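Local atomic coordinates of O-methyltransferase family 3 (Niastella koreensis, PDB entry 7CVW), a protein that methylates a hydroxyl group of catechol-like compounds such as protocatechuic acid, using S-adenosyl-L-methionine as methyl donor and magnesium as the preferred metal. Residues D21-A26 with M75-P80; N29-A34 with A38-P43; P43-F48 with L204-V209. One frame throughout, in Å; residues are numbered along the deposited sequence.

Contact 1 of 3, residues D21-A26 with M75-P80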
ATOM      1  N   ASP A  21      17.539  11.301   5.759  1.00 10.34           N
ATOM      2  CA  ASP A  21      18.955  11.512   6.150  1.00 10.80           C
ATOM      3  C   ASP A  21      19.714  12.308   5.077  1.00 10.71           C
ATOM      4  O   ASP A  21      19.139  12.692   4.023  1.00 10.34           O
ATOM      5  CB  ASP A  21      19.637  10.173   6.412  1.00 11.63           C
ATOM      6  CG  ASP A  21      19.977   9.421   5.137  1.00 14.59           C
ATOM      7  OD1 ASP A  21      19.180   9.489   4.157  1.00 13.70           O
ATOM      8  OD2 ASP A  21      21.050   8.826   5.113  1.00 18.82           O
ATOM      9  N   ASP A  22      20.996  12.543   5.317  1.00 11.80           N
ATOM     10  CA  ASP A  22      21.819  13.340   4.381  1.00 11.90           C
ATOM     11  C   ASP A  22      21.816  12.702   2.985  1.00 10.74           C
ATOM     12  O   ASP A  22      21.779  13.446   2.027  1.00 10.44           O
ATOM     13  CB  ASP A  22      23.266  13.448   4.862  1.00 13.94           C
ATOM     14  CG  ASP A  22      24.213  14.121   3.875  1.00 18.26           C
ATOM     15  OD1 ASP A  22      24.010  15.304   3.603  1.00 21.71           O
ATOM     16  OD2 ASP A  22      25.128  13.441   3.372  1.00 24.67           O
ATOM     17  N   ALA A  23      21.908  11.376   2.853  1.00 10.33           N
ATOM     18  CA  ALA A  23      22.030  10.752   1.515  1.00 10.55           C
ATOM     19  C   ALA A  23      20.761  11.010   0.692  1.00  9.97           C
ATOM     20  O   ALA A  23      20.890  11.257  -0.524  1.00  9.62           O
ATOM     21  CB  ALA A  23      22.314   9.288   1.627  1.00 11.06           C
ATOM     22  N   LEU A  24      19.572  10.930   1.297  1.00  9.61           N
ATOM     23  CA  LEU A  24      18.321  11.220   0.564  1.00  9.09           C
ATOM     24  C   LEU A  24      18.253  12.701   0.210  1.00  9.58           C
ATOM     25  O   LEU A  24      17.859  13.027  -0.917  1.00  9.31           O
ATOM     26  CB  LEU A  24      17.099  10.780   1.386  1.00  9.22           C
ATOM     27  CG  LEU A  24      16.885   9.275   1.408  1.00  9.58           C
ATOM     28  CD1 LEU A  24      15.840   8.890   2.437  1.00  9.47           C
ATOM     29  CD2 LEU A  24      16.518   8.786   0.010  1.00  9.73           C
ATOM     30  N   LEU A  25      18.542  13.590   1.163  1.00  9.49           N
ATOM     31  CA  LEU A  25      18.454  15.039   0.887  1.00  9.96           C
ATOM     32  C   LEU A  25      19.465  15.393  -0.208  1.00  9.61           C
ATOM     33  O   LEU A  25      19.145  16.244  -1.067  1.00  9.81           O
ATOM     34  CB  LEU A  25      18.720  15.815   2.176  1.00 10.18           C
ATOM     35  CG  LEU A  25      17.657  15.640   3.253  1.00 10.08           C
ATOM     36  CD1 LEU A  25      18.112  16.319   4.540  1.00 10.39           C
ATOM     37  CD2 LEU A  25      16.313  16.173   2.777  1.00 10.75           C
ATOM     38  N   ALA A  26      20.646  14.779  -0.187  1.00 10.10           N
ATOM     39  CA  ALA A  26      21.703  15.063  -1.181  1.00 10.35           C
ATOM     40  C   ALA A  26      21.218  14.562  -2.551  1.00 10.39           C
ATOM     41  O   ALA A  26      21.470  15.228  -3.564  1.00 10.48           O
ATOM     42  CB  ALA A  26      23.006  14.433  -0.754  1.00 10.32           C
ATOM     43  N   MET A  75      14.403   1.879  -1.370  1.00  9.30           N
ATOM     44  CA  MET A  75      14.196   0.412  -1.508  1.00  9.52           C
ATOM     45  C   MET A  75      15.458  -0.367  -1.130  1.00  9.56           C
ATOM     46  O   MET A  75      15.322  -1.392  -0.471  1.00 10.10           O
ATOM     47  CB  MET A  75      13.756   0.031  -2.923  1.00 10.58           C
ATOM     48  CG  MET A  75      12.380   0.573  -3.225  1.00 11.24           C
ATOM     49  SD  MET A  75      11.770   0.016  -4.844  1.00 12.13           S
ATOM     50  CE  MET A  75      12.829   0.954  -5.935  1.00 13.42           C
ATOM     51  N   ALA A  76      16.658   0.072  -1.527  1.00  9.37           N
ATOM     52  CA  ALA A  76      17.893  -0.712  -1.271  1.00  9.64           C
ATOM     53  C   ALA A  76      18.146  -0.813   0.236  1.00 10.47           C
ATOM     54  O   ALA A  76      18.707  -1.835   0.699  1.00 10.86           O
ATOM     55  CB  ALA A  76      19.059  -0.064  -1.966  1.00  9.50           C
ATOM     56  N   ARG A  77      17.686   0.170   1.005  1.00 10.80           N
ATOM     57  CA  ARG A  77      17.843   0.123   2.480  1.00 11.07           C
ATOM     58  C   ARG A  77      16.985  -0.981   3.113  1.00 12.00           C
ATOM     59  O   ARG A  77      17.259  -1.294   4.283  1.00 14.71           O
ATOM     60  CB  ARG A  77      17.542   1.497   3.069  1.00 11.20           C
ATOM     61  CG  ARG A  77      18.728   2.429   2.891  1.00 11.73           C
ATOM     62  CD  ARG A  77      18.432   3.847   3.277  1.00 11.37           C
ATOM     63  NE  ARG A  77      19.647   4.629   3.287  1.00 11.57           N
ATOM     64  CZ  ARG A  77      19.704   5.948   3.472  1.00 12.14           C
ATOM     65  NH1 ARG A  77      18.608   6.653   3.676  1.00 12.30           N
ATOM     66  NH2 ARG A  77      20.887   6.543   3.495  1.00 12.98           N
ATOM     67  N   ALA A  78      16.042  -1.606   2.402  1.00 11.17           N
ATOM     68  CA  ALA A  78      15.266  -2.745   2.934  1.00 11.33           C
ATOM     69  C   ALA A  78      16.044  -4.054   2.751  1.00 11.44           C
ATOM     70  O   ALA A  78      15.604  -5.055   3.313  1.00 13.51           O
ATOM     71  CB  ALA A  78      13.937  -2.845   2.245  1.00 12.18           C
ATOM     72  N   LEU A  79      17.090  -4.080   1.930  1.00 11.86           N
ATOM     73  CA  LEU A  79      17.798  -5.326   1.559  1.00 11.95           C
ATOM     74  C   LEU A  79      18.631  -5.852   2.724  1.00 12.78           C
ATOM     75  O   LEU A  79      19.175  -5.075   3.510  1.00 13.55           O
ATOM     76  CB  LEU A  79      18.732  -5.070   0.382  1.00 12.09           C
ATOM     77  CG  LEU A  79      18.073  -4.742  -0.954  1.00 12.71           C
ATOM     78  CD1 LEU A  79      19.137  -4.291  -1.947  1.00 13.04           C
ATOM     79  CD2 LEU A  79      17.312  -5.922  -1.508  1.00 12.78           C
ATOM     80  N   PRO A  80      18.829  -7.182   2.793  1.00 15.71           N
ATOM     81  CA  PRO A  80      19.876  -7.729   3.650  1.00 16.99           C
ATOM     82  C   PRO A  80      21.245  -7.383   3.049  1.00 19.11           C
ATOM     83  O   PRO A  80      21.315  -6.914   1.915  1.00 16.34           O
ATOM     84  CB  PRO A  80      19.542  -9.226   3.643  1.00 17.24           C
ATOM     85  CG  PRO A  80      18.963  -9.468   2.267  1.00 17.02           C
ATOM     86  CD  PRO A  80      18.134  -8.219   2.015  1.00 15.32           C
TER
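The helix N-cap of Asp21, which opens helix 22-34 of this Rossmann-like methyltransferase, doubles as one half of a salt bridge to Arg77. Arg77 lies in a type I turn from Ala76 to Leu79, at the end of helix 70-76. Its side chain is extended from CG to NE (chi3 171°), and this length spans the gap between backbones whose nearest CA atoms, of Leu24 and Arg77, are 11.3 Å apart. The guanidinium arrives end-on and gives one N-H to each carboxylate oxygen. NH2 reaches Asp21 OD2 at 2.8 Å on its syn side, in a bent bond (139°) tilted from both planes. The pair is bidentate, but its planes are turned 65° against each other. Two aliphatic groups pack against the guanidinium nitrogens: Ala23 CB touches Arg77 NH2 at 3.6 Å, and Leu24 CD1 lies 3.8 Å from Arg77 NH1. Leu24 also packs on Tyr70, Ile73 and Trp74 of helix 70-76, while Arg77 touches Gln50 of helix 43-55. Asp21 OD1 takes two donors from opposite faces of the carboxylate: Leu24 N at 3.2 Å in the capping bond, and Arg77 NH1 at 2.9 Å, with OD1 lying in the guanidinium plane.

Contact 2 of 3, residues N29-A34 with A38-P43. With SAH (S-adenosyl-L-homocysteine), chain E.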
ATOM      1  N   ASN A  29      18.917  17.190  -3.781  1.00 11.61           N
ATOM      2  CA  ASN A  29      19.685  18.415  -4.120  1.00 12.77           C
ATOM      3  C   ASN A  29      20.413  18.226  -5.448  1.00 12.32           C
ATOM      4  O   ASN A  29      20.552  19.214  -6.219  1.00 11.91           O
ATOM      5  CB  ASN A  29      20.640  18.791  -2.981  1.00 14.95           C
ATOM      6  CG  ASN A  29      19.893  19.359  -1.792  1.00 19.69           C
ATOM      7  OD1 ASN A  29      18.772  19.849  -1.946  1.00 25.73           O
ATOM      8  ND2 ASN A  29      20.474  19.256  -0.607  1.00 23.98           N
ATOM      9  N   SER A  30      20.804  16.991  -5.771  1.00 11.63           N
ATOM     10  CA  SER A  30      21.607  16.730  -6.988  1.00 10.96           C
ATOM     11  C   SER A  30      20.774  17.061  -8.234  1.00 10.80           C
ATOM     12  O   SER A  30      21.363  17.321  -9.287  1.00 11.35           O
ATOM     13  CB  SER A  30      22.163  15.318  -7.010  1.00 10.35           C
ATOM     14  OG  SER A  30      21.133  14.376  -7.275  1.00 10.37           O
ATOM     15  N   LEU A  31      19.452  16.992  -8.152  1.00 10.34           N
ATOM     16  CA  LEU A  31      18.582  17.159  -9.340  1.00 10.43           C
ATOM     17  C   LEU A  31      18.767  18.550  -9.937  1.00 11.67           C
ATOM     18  O   LEU A  31      18.994  18.656 -11.127  1.00 11.94           O
ATOM     19  CB  LEU A  31      17.120  16.934  -8.960  1.00  9.90           C
ATOM     20  CG  LEU A  31      16.785  15.496  -8.591  1.00 10.11           C
ATOM     21  CD1 LEU A  31      15.407  15.438  -7.971  1.00 10.60           C
ATOM     22  CD2 LEU A  31      16.875  14.563  -9.795  1.00  9.90           C
ATOM     23  N   ALA A  32      18.591  19.609  -9.165  1.00 12.10           N
ATOM     24  CA  ALA A  32      18.654  20.959  -9.763  1.00 12.88           C
ATOM     25  C   ALA A  32      20.089  21.211 -10.265  1.00 12.95           C
ATOM     26  O   ALA A  32      20.232  21.727 -11.379  1.00 13.76           O
ATOM     27  CB  ALA A  32      18.183  22.011  -8.804  1.00 14.19           C
ATOM     28  N   GLU A  33      21.107  20.824  -9.502  1.00 12.72           N
ATOM     29  CA  GLU A  33      22.541  21.015  -9.864  1.00 14.90           C
ATOM     30  C   GLU A  33      22.826  20.340 -11.223  1.00 12.87           C
ATOM     31  O   GLU A  33      23.635  20.859 -12.028  1.00 12.68           O
ATOM     32  CB  GLU A  33      23.371  20.470  -8.702  1.00 20.35           C
ATOM     33  CG  GLU A  33      24.849  20.321  -8.969  1.00 24.84           C
ATOM     34  CD  GLU A  33      25.622  19.497  -7.943  1.00 30.53           C
ATOM     35  OE1 GLU A  33      25.002  18.667  -7.235  1.00 34.19           O
ATOM     36  OE2 GLU A  33      26.856  19.669  -7.873  1.00 36.28           O
ATOM     37  N   ALA A  34      22.233  19.172 -11.463  1.00 11.24           N
ATOM     38  CA  ALA A  34      22.490  18.347 -12.663  1.00 10.87           C
ATOM     39  C   ALA A  34      21.545  18.709 -13.815  1.00 10.55           C
ATOM     40  O   ALA A  34      21.723  18.104 -14.884  1.00 11.93           O
ATOM     41  CB  ALA A  34      22.371  16.891 -12.315  1.00 10.54           C
ATOM     42  N   ALA A  38      12.529  17.355 -11.502  1.00 12.08           N
ATOM     43  CA  ALA A  38      12.219  17.190 -10.063  1.00 12.98           C
ATOM     44  C   ALA A  38      11.076  16.191  -9.936  1.00 12.89           C
ATOM     45  O   ALA A  38       9.988  16.595  -9.568  1.00 15.57           O
ATOM     46  CB  ALA A  38      11.844  18.520  -9.436  1.00 13.93           C
ATOM     47  N   ILE A  39      11.302  14.944 -10.318  1.00 11.40           N
ATOM     48  CA  ILE A  39      10.200  13.950 -10.448  1.00 11.03           C
ATOM     49  C   ILE A  39      10.478  12.684  -9.634  1.00 10.59           C
ATOM     50  O   ILE A  39       9.855  11.656  -9.939  1.00 11.24           O
ATOM     51  CB  ILE A  39       9.919  13.657 -11.927  1.00 10.55           C
ATOM     52  CG1 ILE A  39      11.097  13.026 -12.675  1.00 10.30           C
ATOM     53  CG2 ILE A  39       9.429  14.936 -12.606  1.00 11.21           C
ATOM     54  CD1 ILE A  39      10.813  12.622 -14.111  1.00 11.01           C
ATOM     55  N   SER A  40      11.338  12.743  -8.621  1.00  9.78           N
ATOM     56  CA  SER A  40      11.523  11.604  -7.683  1.00  9.83           C
ATOM     57  C   SER A  40      10.204  11.275  -7.014  1.00  8.97           C
ATOM     58  O   SER A  40       9.358  12.173  -6.857  1.00  9.57           O
ATOM     59  CB  SER A  40      12.514  11.884  -6.579  1.00 10.67           C
ATOM     60  OG  SER A  40      13.780  12.321  -7.070  1.00 13.10           O
ATOM     61  N   VAL A  41      10.067  10.055  -6.519  1.00  8.29           N
ATOM     62  CA  VAL A  41       8.961   9.782  -5.557  1.00  8.46           C
ATOM     63  C   VAL A  41       9.080  10.756  -4.369  1.00  9.07           C
ATOM     64  O   VAL A  41      10.170  11.273  -4.060  1.00  8.93           O
ATOM     65  CB  VAL A  41       8.908   8.329  -5.062  1.00  8.78           C
ATOM     66  CG1 VAL A  41       8.593   7.393  -6.222  1.00  8.92           C
ATOM     67  CG2 VAL A  41      10.176   7.909  -4.318  1.00  8.45           C
ATOM     68  N   SER A  42       7.960  11.008  -3.709  1.00  8.71           N
ATOM     69  CA  SER A  42       7.944  11.861  -2.496  1.00  8.82           C
ATOM     70  C   SER A  42       8.570  11.088  -1.344  1.00  8.88           C
ATOM     71  O   SER A  42       8.686   9.855  -1.397  1.00  8.54           O
ATOM     72  CB  SER A  42       6.535  12.250  -2.162  1.00  8.64           C
ATOM     73  OG  SER A  42       5.805  11.106  -1.715  1.00  9.80           O
ATOM     74  N   PRO A  43       9.000  11.766  -0.267  1.00  9.43           N
ATOM     75  CA  PRO A  43       9.497  11.075   0.919  1.00 10.21           C
ATOM     76  C   PRO A  43       8.542   9.985   1.428  1.00  9.66           C
ATOM     77  O   PRO A  43       8.960   8.878   1.718  1.00 10.11           O
ATOM     78  CB  PRO A  43       9.679  12.228   1.932  1.00 10.43           C
ATOM     79  CG  PRO A  43      10.000  13.413   1.045  1.00 10.36           C
ATOM     80  CD  PRO A  43       9.085  13.230  -0.144  1.00 10.39           C
TER
HETATM   81  N   SAH E 303      12.234   6.206  -9.784  1.00 20.00           N
HETATM   82  CA  SAH E 303      12.862   7.542  -9.758  1.00 20.00           C
HETATM   83  CB  SAH E 303      12.270   8.443 -10.853  1.00 20.00           C
HETATM   84  CG  SAH E 303      12.436   7.920 -12.241  1.00 20.00           C
HETATM   85  SD  SAH E 303      12.059   9.336 -13.351  1.00 20.00           S
HETATM   86  C   SAH E 303      12.601   8.123  -8.366  1.00 20.00           C
HETATM   87  O   SAH E 303      13.508   8.601  -7.786  1.00 20.00           O
HETATM   88  OXT SAH E 303      11.482   8.061  -7.986  1.00 20.00           O
HETATM   89  C5' SAH E 303      12.089   8.492 -14.964  1.00 20.00           C
HETATM   90  C4' SAH E 303      13.481   8.069 -15.342  1.00 20.00           C
HETATM   91  O4' SAH E 303      13.344   7.149 -16.432  1.00 20.00           O
HETATM   92  C3' SAH E 303      14.424   9.180 -15.856  1.00 20.00           C
HETATM   93  O3' SAH E 303      15.663   9.199 -15.173  1.00 20.00           O
HETATM   94  C2' SAH E 303      14.620   8.844 -17.336  1.00 20.00           C
HETATM   95  O2' SAH E 303      15.871   9.219 -17.845  1.00 20.00           O
HETATM   96  C1' SAH E 303      14.426   7.340 -17.296  1.00 20.00           C
HETATM   97  N9  SAH E 303      14.120   6.733 -18.571  1.00 20.00           N
HETATM   98  C8  SAH E 303      13.487   7.295 -19.640  1.00 20.00           C
HETATM   99  N7  SAH E 303      13.397   6.491 -20.663  1.00 20.00           N
HETATM  100  C5  SAH E 303      14.010   5.326 -20.247  1.00 20.00           C
HETATM  101  C6  SAH E 303      14.233   4.083 -20.872  1.00 20.00           C
HETATM  102  N6  SAH E 303      13.876   3.815 -22.111  1.00 20.00           N
HETATM  103  N1  SAH E 303      14.880   3.148 -20.173  1.00 20.00           N
HETATM  104  C2  SAH E 303      15.252   3.430 -18.925  1.00 20.00           C
HETATM  105  N3  SAH E 303      15.114   4.556 -18.248  1.00 20.00           N
HETATM  106  C4  SAH E 303      14.455   5.468 -18.954  1.00 20.00           C
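The last turns of helix 22-34 face the irregular segment 38-43, which leads into helix 43-55, and the backbones come closest at Leu31 and Ala38, with 6.4 Å between their CA atoms. One leucine branch makes the contact. Leu31 CG is placed beside its backbone N, opposite the carbonyl carbon (chi1 -68°), and this brings CD1 to the loop. There CD1 meets Ser40 OG at 3.6 Å and lies 4.2 Å from Ala38 CA. No hydrogen bond joins the two segments. Leu31 also packs on Ala68, and Ser40 on Leu67 and Tyr70.

The same loop lines the S-adenosylmethionine pocket, here filled by S-adenosyl-L-homocysteine. Val41 N donates to OXT of the ligand at 2.9 Å with an N-H...O angle of 155°, and Val41 CG1 lies 3.5 Å from the same oxygen. Ile39 CD1 touches the ligand sulfur SD at 3.6 Å. Ser40 CB packs 3.6 Å from the other carboxylate oxygen, O. Lys210 reaches Ser40 O from elsewhere in the chain. Ser42 N-caps the next helix through Gln45 N.

The chemistry is therefore divided: the helix meets the loop by van der Waals contact of a leucine methyl, while a backbone N-H of the loop donates a hydrogen bond to the ligand carboxylate. Ser71 and Asp139 are among the ligand's further partners. The Val41 bond probably helps orient the amino-acid end of the methyl donor.

Contact 3 of 3, residues P43-F48 with L204-V209. With GOL (glycerol), chain D.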
ATOM      1  N   PRO A  43       9.000  11.766  -0.267  1.00  9.43           N
ATOM      2  CA  PRO A  43       9.497  11.075   0.919  1.00 10.21           C
ATOM      3  C   PRO A  43       8.542   9.985   1.428  1.00  9.66           C
ATOM      4  O   PRO A  43       8.960   8.878   1.718  1.00 10.11           O
ATOM      5  CB  PRO A  43       9.679  12.228   1.932  1.00 10.43           C
ATOM      6  CG  PRO A  43      10.000  13.413   1.045  1.00 10.36           C
ATOM      7  CD  PRO A  43       9.085  13.230  -0.144  1.00 10.39           C
ATOM      8  N   ASN A  44       7.242  10.296   1.499  1.00  9.54           N
ATOM      9  CA  ASN A  44       6.293   9.319   2.082  1.00  9.72           C
ATOM     10  C   ASN A  44       6.090   8.167   1.100  1.00  9.20           C
ATOM     11  O   ASN A  44       5.820   7.052   1.558  1.00  9.88           O
ATOM     12  CB  ASN A  44       4.972   9.968   2.465  1.00  9.49           C
ATOM     13  CG  ASN A  44       5.077  10.919   3.643  1.00  9.93           C
ATOM     14  OD1 ASN A  44       5.889  10.697   4.544  1.00 10.79           O
ATOM     15  ND2 ASN A  44       4.242  11.945   3.609  1.00 10.29           N
ATOM     16  N   GLN A  45       6.146   8.423  -0.213  1.00  8.89           N
ATOM     17  CA  GLN A  45       6.096   7.332  -1.211  1.00  9.17           C
ATOM     18  C   GLN A  45       7.358   6.467  -1.093  1.00  8.88           C
ATOM     19  O   GLN A  45       7.261   5.219  -1.225  1.00  9.27           O
ATOM     20  CB  GLN A  45       5.929   7.879  -2.623  1.00  9.85           C
ATOM     21  CG  GLN A  45       4.581   8.509  -2.849  1.00 10.94           C
ATOM     22  CD  GLN A  45       4.506   9.275  -4.139  1.00 12.07           C
ATOM     23  OE1 GLN A  45       5.489   9.369  -4.876  1.00 12.79           O
ATOM     24  NE2 GLN A  45       3.362   9.914  -4.370  1.00 14.44           N
ATOM     25  N   GLY A  46       8.516   7.096  -0.850  1.00  8.29           N
ATOM     26  CA  GLY A  46       9.772   6.368  -0.612  1.00  8.25           C
ATOM     27  C   GLY A  46       9.641   5.426   0.563  1.00  8.93           C
ATOM     28  O   GLY A  46       9.986   4.253   0.432  1.00  8.65           O
ATOM     29  N   LYS A  47       9.097   5.914   1.678  1.00  9.16           N
ATOM     30  CA  LYS A  47       8.901   5.062   2.870  1.00  9.42           C
ATOM     31  C   LYS A  47       7.938   3.918   2.532  1.00  9.03           C
ATOM     32  O   LYS A  47       8.189   2.792   2.945  1.00  8.78           O
ATOM     33  CB  LYS A  47       8.382   5.922   4.021  1.00 10.50           C
ATOM     34  CG  LYS A  47       8.222   5.197   5.349  1.00 11.02           C
ATOM     35  CD  LYS A  47       9.530   4.703   5.949  1.00 12.42           C
ATOM     36  CE  LYS A  47       9.371   4.179   7.370  1.00 13.58           C
ATOM     37  NZ  LYS A  47       9.174   5.288   8.334  1.00 14.02           N
ATOM     38  N   PHE A  48       6.882   4.185   1.774  1.00  8.88           N
ATOM     39  CA  PHE A  48       5.920   3.134   1.377  1.00  9.24           C
ATOM     40  C   PHE A  48       6.626   2.049   0.556  1.00  8.87           C
ATOM     41  O   PHE A  48       6.466   0.851   0.860  1.00  8.59           O
ATOM     42  CB  PHE A  48       4.755   3.775   0.635  1.00  9.40           C
ATOM     43  CG  PHE A  48       3.718   2.808   0.119  1.00 10.07           C
ATOM     44  CD1 PHE A  48       3.137   1.875   0.959  1.00 10.58           C
ATOM     45  CD2 PHE A  48       3.257   2.886  -1.182  1.00 10.54           C
ATOM     46  CE1 PHE A  48       2.148   1.010   0.508  1.00 11.29           C
ATOM     47  CE2 PHE A  48       2.245   2.043  -1.615  1.00 10.83           C
ATOM     48  CZ  PHE A  48       1.716   1.088  -0.785  1.00 11.21           C
ATOM     49  N   LEU A 204      -3.692   2.256  -6.484  1.00 10.57           N
ATOM     50  CA  LEU A 204      -3.856   3.146  -5.313  1.00 11.73           C
ATOM     51  C   LEU A 204      -3.798   4.576  -5.802  1.00 11.72           C
ATOM     52  O   LEU A 204      -2.726   4.989  -6.267  1.00 12.86           O
ATOM     53  CB  LEU A 204      -2.704   2.991  -4.321  1.00 13.19           C
ATOM     54  CG  LEU A 204      -2.701   1.760  -3.448  1.00 16.24           C
ATOM     55  CD1 LEU A 204      -1.378   1.676  -2.674  1.00 16.67           C
ATOM     56  CD2 LEU A 204      -3.877   1.805  -2.485  1.00 16.46           C
ATOM     57  N   GLN A 205      -4.869   5.325  -5.612  1.00 12.13           N
ATOM     58  CA  GLN A 205      -4.858   6.776  -5.840  1.00 12.25           C
ATOM     59  C   GLN A 205      -3.915   7.415  -4.822  1.00 12.06           C
ATOM     60  O   GLN A 205      -3.931   7.014  -3.638  1.00 12.58           O
ATOM     61  CB  GLN A 205      -6.259   7.354  -5.757  1.00 12.82           C
ATOM     62  CG  GLN A 205      -7.223   6.775  -6.782  1.00 13.42           C
ATOM     63  CD  GLN A 205      -8.514   7.552  -6.880  1.00 13.25           C
ATOM     64  OE1 GLN A 205      -9.624   7.001  -6.751  1.00 17.05           O
ATOM     65  NE2 GLN A 205      -8.381   8.828  -7.153  1.00 13.09           N
ATOM     66  N   MET A 206      -3.131   8.383  -5.271  1.00 11.89           N
ATOM     67  CA  MET A 206      -2.167   9.054  -4.375  1.00 12.89           C
ATOM     68  C   MET A 206      -2.262  10.566  -4.488  1.00 11.94           C
ATOM     69  O   MET A 206      -2.357  11.115  -5.589  1.00 12.71           O
ATOM     70  CB  MET A 206      -0.751   8.576  -4.654  1.00 13.98           C
ATOM     71  CG  MET A 206      -0.582   7.135  -4.215  1.00 14.83           C
ATOM     72  SD  MET A 206       1.146   6.664  -4.250  1.00 16.29           S
ATOM     73  CE  MET A 206       0.980   4.967  -3.691  1.00 17.18           C
ATOM     74  N   VAL A 207      -2.229  11.194  -3.314  1.00 11.02           N
ATOM     75  CA  VAL A 207      -2.183  12.671  -3.174  1.00 10.45           C
ATOM     76  C   VAL A 207      -1.083  13.019  -2.177  1.00 10.46           C
ATOM     77  O   VAL A 207      -0.618  12.136  -1.425  1.00 10.92           O
ATOM     78  CB  VAL A 207      -3.550  13.246  -2.768  1.00 10.63           C
ATOM     79  CG1 VAL A 207      -4.565  13.026  -3.877  1.00 10.47           C
ATOM     80  CG2 VAL A 207      -4.056  12.655  -1.459  1.00 11.34           C
ATOM     81  N   GLY A 208      -0.633  14.265  -2.211  1.00 10.28           N
ATOM     82  CA  GLY A 208       0.437  14.736  -1.323  1.00 10.82           C
ATOM     83  C   GLY A 208       1.171  15.896  -1.944  1.00 10.94           C
ATOM     84  O   GLY A 208       0.541  16.731  -2.565  1.00 11.90           O
ATOM     85  N   VAL A 209       2.485  15.939  -1.765  1.00 11.35           N
ATOM     86  CA  VAL A 209       3.316  17.048  -2.298  1.00 12.50           C
ATOM     87  C   VAL A 209       3.359  17.006  -3.828  1.00 12.55           C
ATOM     88  O   VAL A 209       3.610  18.058  -4.434  1.00 14.03           O
ATOM     89  CB  VAL A 209       4.717  17.066  -1.675  1.00 12.45           C
ATOM     90  CG1 VAL A 209       4.639  17.422  -0.201  1.00 14.15           C
ATOM     91  CG2 VAL A 209       5.497  15.786  -1.906  1.00 12.30           C
TER
HETATM   92  C1  GOL D 302      -0.441   8.288  -0.860  1.00 21.75           C
HETATM   93  O1  GOL D 302      -1.611   9.070  -1.118  1.00 16.16           O
HETATM   94  C2  GOL D 302       0.803   9.112  -0.563  1.00 22.36           C
HETATM   95  O2  GOL D 302       1.213   9.909  -1.685  1.00 22.16           O
HETATM   96  C3  GOL D 302       0.634   9.995   0.655  1.00 24.78           C
HETATM   97  O3  GOL D 302       0.421   9.228   1.841  1.00 23.72           O
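Met206 reaches from its strand toward Gln45 and Phe48 with its chain extended beyond CG (chi3 180°). CB, at the base, lies 3.7 Å from O1 of a glycerol, probably a crystallisation additive. CG packs 3.6 Å from the glycerol carbon C1. SD meets Gln45 NE2 at 3.9 Å, a van der Waals approach in which the two side chains cross at a slant. The terminal methyl CE reaches the Phe48 ring obliquely, 3.8 Å from its CE2. Helix 43-55 here packs on the end of strand 199-206, an outermost strand, within this chain, of the seven-stranded Rossmann-like methyltransferase sheet. Helix 43-48 and strand 204-206 run roughly antiparallel, at 154°, with their axes 12.4 Å apart, and long side chains fill the distance. With CG anti to the backbone N (chi1 178°), the Phe48 ring is carried toward the strand, where CZ meets Leu204 CD1 at 3.7 Å. Leu217 of the neighbouring strand 213-220 touches both Phe48 and Leu204. Across the dimer, Leu204 of the second subunit packs on Phe48, and Phe48 of that subunit on Leu204. At the polar end Val207 N donates to glycerol O1 at 3.1 Å. Val207 O accepts from glycerol O2. Gln45 NE2 gives O2 a weak bond.

Overall arrangement
Contact 3 is the buried one, while contacts 1 and 2 are partly buried. Contacts 1 and 2 both use helix 22-34: its start is tied by charge to the turn at the end of helix 70-76, and its end is packed by a leucine against the ligand-binding loop. Contacts 2 and 3 share Pro43, where that loop becomes helix 43-55. They touch directly, Ser42 on Val209 and Val41 on Gly46. The chemistry follows the place: a salt bridge in contact 1, a leucine contact beside the ligand in contact 2, and mainly apolar packing at the sheet edge and dimer interface in contact 3.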